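Local coordinates for protein polyketide synthase PksR (Bacillus subtilis, PDB 4U3V) that takes part in intermediate steps of the synthesis of the antibiotic polyketide bacillaene, this chain being its double-hotdog enoyl-isomerase domain, at residues Gly168-Thr173 against Ser204-Asn209. Numbering follows the deposited sequence.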
loop_
_atom_site.group_PDB
_atom_site.type_symbol
_atom_site.label_atom_id
_atom_site.label_comp_id
_atom_site.label_asym_id
_atom_site.label_seq_id
_atom_site.Cartn_x
_atom_site.Cartn_y
_atom_site.Cartn_z
ATOM N N GLY A 168 1.057 15.452 -0.052
ATOM C CA GLY A 168 0.863 16.166 1.203
ATOM C C GLY A 168 1.647 15.597 2.374
ATOM O O GLY A 168 2.155 14.478 2.316
ATOM N N GLU A 169 1.746 16.353 3.463
ATOM C CA GLU A 169 2.651 15.963 4.557
ATOM C C GLU A 169 2.302 14.677 5.313
ATOM O O GLU A 169 3.187 14.015 5.858
ATOM C CB GLU A 169 2.808 17.091 5.583
ATOM C CG GLU A 169 3.299 18.405 4.992
ATOM C CD GLU A 169 4.731 18.326 4.486
ATOM O OE1 GLU A 169 5.616 17.968 5.295
ATOM O OE2 GLU A 169 4.962 18.584 3.275
ATOM N N LEU A 170 1.010 14.369 5.410
ATOM C CA LEU A 170 0.530 13.081 5.910
ATOM C C LEU A 170 1.334 11.868 5.384
ATOM O O LEU A 170 1.540 10.895 6.118
ATOM C CB LEU A 170 -0.934 12.908 5.456
ATOM C CG LEU A 170 -1.652 11.676 6.001
ATOM C CD1 LEU A 170 -1.573 11.674 7.527
ATOM C CD2 LEU A 170 -3.098 11.539 5.521
ATOM N N PHE A 171 1.566 11.868 4.075
ATOM C CA PHE A 171 2.206 10.713 3.375
ATOM C C PHE A 171 3.738 10.698 3.510
ATOM O O PHE A 171 4.400 9.714 3.130
ATOM C CB PHE A 171 1.801 10.687 1.891
ATOM C CG PHE A 171 0.329 10.417 1.670
ATOM C CD1 PHE A 171 -0.202 9.159 1.926
ATOM C CD2 PHE A 171 -0.529 11.432 1.248
ATOM C CE1 PHE A 171 -1.563 8.903 1.785
ATOM C CE2 PHE A 171 -1.886 11.177 1.080
ATOM C CZ PHE A 171 -2.411 9.919 1.370
ATOM N N LYS A 172 4.319 11.788 4.014
ATOM C CA LYS A 172 5.785 11.884 4.104
ATOM C C LYS A 172 6.323 11.166 5.341
ATOM O O LYS A 172 6.701 11.798 6.331
ATOM C CB LYS A 172 6.222 13.351 4.091
ATOM C CG LYS A 172 5.787 14.063 2.825
ATOM C CD LYS A 172 6.459 15.412 2.622
ATOM C CE LYS A 172 6.107 15.955 1.253
ATOM N NZ LYS A 172 6.488 17.379 1.070
ATOM N N THR A 173 6.374 9.843 5.273
ATOM C CA THR A 173 6.648 9.001 6.420
ATOM C C THR A 173 8.106 8.540 6.477
ATOM O O THR A 173 8.513 7.901 7.441
ATOM C CB THR A 173 5.785 7.746 6.363
ATOM O OG1 THR A 173 6.027 7.086 5.119
ATOM C CG2 THR A 173 4.309 8.100 6.421
ATOM N N SER A 204 -2.357 0.106 8.009
ATOM C CA SER A 204 -2.563 1.478 7.541
ATOM C C SER A 204 -2.281 1.546 6.042
ATOM O O SER A 204 -1.240 1.044 5.598
ATOM C CB SER A 204 -1.582 2.397 8.232
ATOM O OG SER A 204 -1.787 3.749 7.833
ATOM N N PRO A 205 -3.089 2.308 5.298
ATOM C CA PRO A 205 -2.692 2.644 3.920
ATOM C C PRO A 205 -1.393 3.405 3.889
ATOM O O PRO A 205 -0.688 3.376 2.870
ATOM C CB PRO A 205 -3.825 3.541 3.406
ATOM C CG PRO A 205 -4.727 3.776 4.547
ATOM C CD PRO A 205 -4.415 2.836 5.663
ATOM N N LEU A 206 -1.035 4.076 4.987
ATOM C CA LEU A 206 0.271 4.735 4.990
ATOM C C LEU A 206 1.421 3.747 4.929
ATOM O O LEU A 206 2.486 4.109 4.427
ATOM C CB LEU A 206 0.467 5.679 6.189
ATOM C CG LEU A 206 -0.564 6.818 6.319
ATOM C CD1 LEU A 206 -0.252 7.657 7.558
ATOM C CD2 LEU A 206 -0.606 7.686 5.070
ATOM N N MET A 207 1.191 2.500 5.335
ATOM C CA MET A 207 2.273 1.490 5.287
ATOM C C MET A 207 2.516 1.104 3.827
ATOM O O MET A 207 3.637 1.236 3.263
ATOM C CB MET A 207 1.832 0.256 6.080
ATOM C CG MET A 207 2.720 -0.961 5.889
ATOM S SD MET A 207 4.206 -0.666 6.856
ATOM C CE MET A 207 3.519 -1.230 8.417
ATOM N N THR A 208 1.434 0.763 3.157
ATOM C CA THR A 208 1.541 0.400 1.746
ATOM C C THR A 208 2.019 1.561 0.910
ATOM O O THR A 208 2.854 1.424 0.017
ATOM C CB THR A 208 0.144 -0.072 1.272
ATOM O OG1 THR A 208 -0.292 -1.132 2.141
ATOM C CG2 THR A 208 0.181 -0.520 -0.178
ATOM N N ASN A 209 1.547 2.759 1.201
ATOM C CA ASN A 209 1.995 3.852 0.401
ATOM C C ASN A 209 3.496 4.155 0.637
ATOM O O ASN A 209 4.159 4.643 -0.268
ATOM C CB ASN A 209 1.146 5.104 0.687
ATOM C CG ASN A 209 1.368 6.180 -0.342
ATOM O OD1 ASN A 209 0.905 6.056 -1.477
ATOM N ND2 ASN A 209 2.119 7.257 0.035
HETATM O O HOH W 1 3.026 7.270 2.807
#
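Phe171 and Leu206 make the main apolar contact between the short 3-10 turn of residues 169-171 and the first turn of helix 205-219. One methyl of Leu206, CD2, comes obliquely to the CD1-CE1 side of the ring, 3.5 Å from Phe171 CD1. The two side chains run at about a right angle to each other. The other methyl of Leu206, CD1, turns to Leu170 and lies 4.2 Å from its CD1. The leucine thus straddles two consecutive residues of the turn.

Asn209, one helical turn on, reaches the same ring atom from the opposite side of the ring plane. Its ND2 lies 3.5 Å from Phe171 CD1, and the amide plane is tilted 58° from the ring. CG of Asn209 is anti to the backbone N (chi1 -167°), which carries the amide out toward the turn. There a water donates to Phe171 O at 2.8 Å and accepts from Asn209 ND2 at 2.9 Å, so the buried carbonyl and amide N-H each have a partner. The same water lies in the ring plane at the edge of Phe171.

Ser204 is the N-cap of the helix, its OG accepting from Leu206 N at 3.0 Å. Thr173 OG1 and Leu206 O both hydrogen-bond to Ser210 OG. Both segments lie in the predicted C-terminal hotdog, and helix 205-219 is probably its central helix, the one the antiparallel strands wrap. Trp167 meets Phe171 edge-to-face, and Tyr41 of helix 40-43 touches Leu170 and Pro205. Helix 56-69 packs on Pro205, Thr208 and Asn209, while Leu190 of strand 183-190 touches Leu206 and Met207.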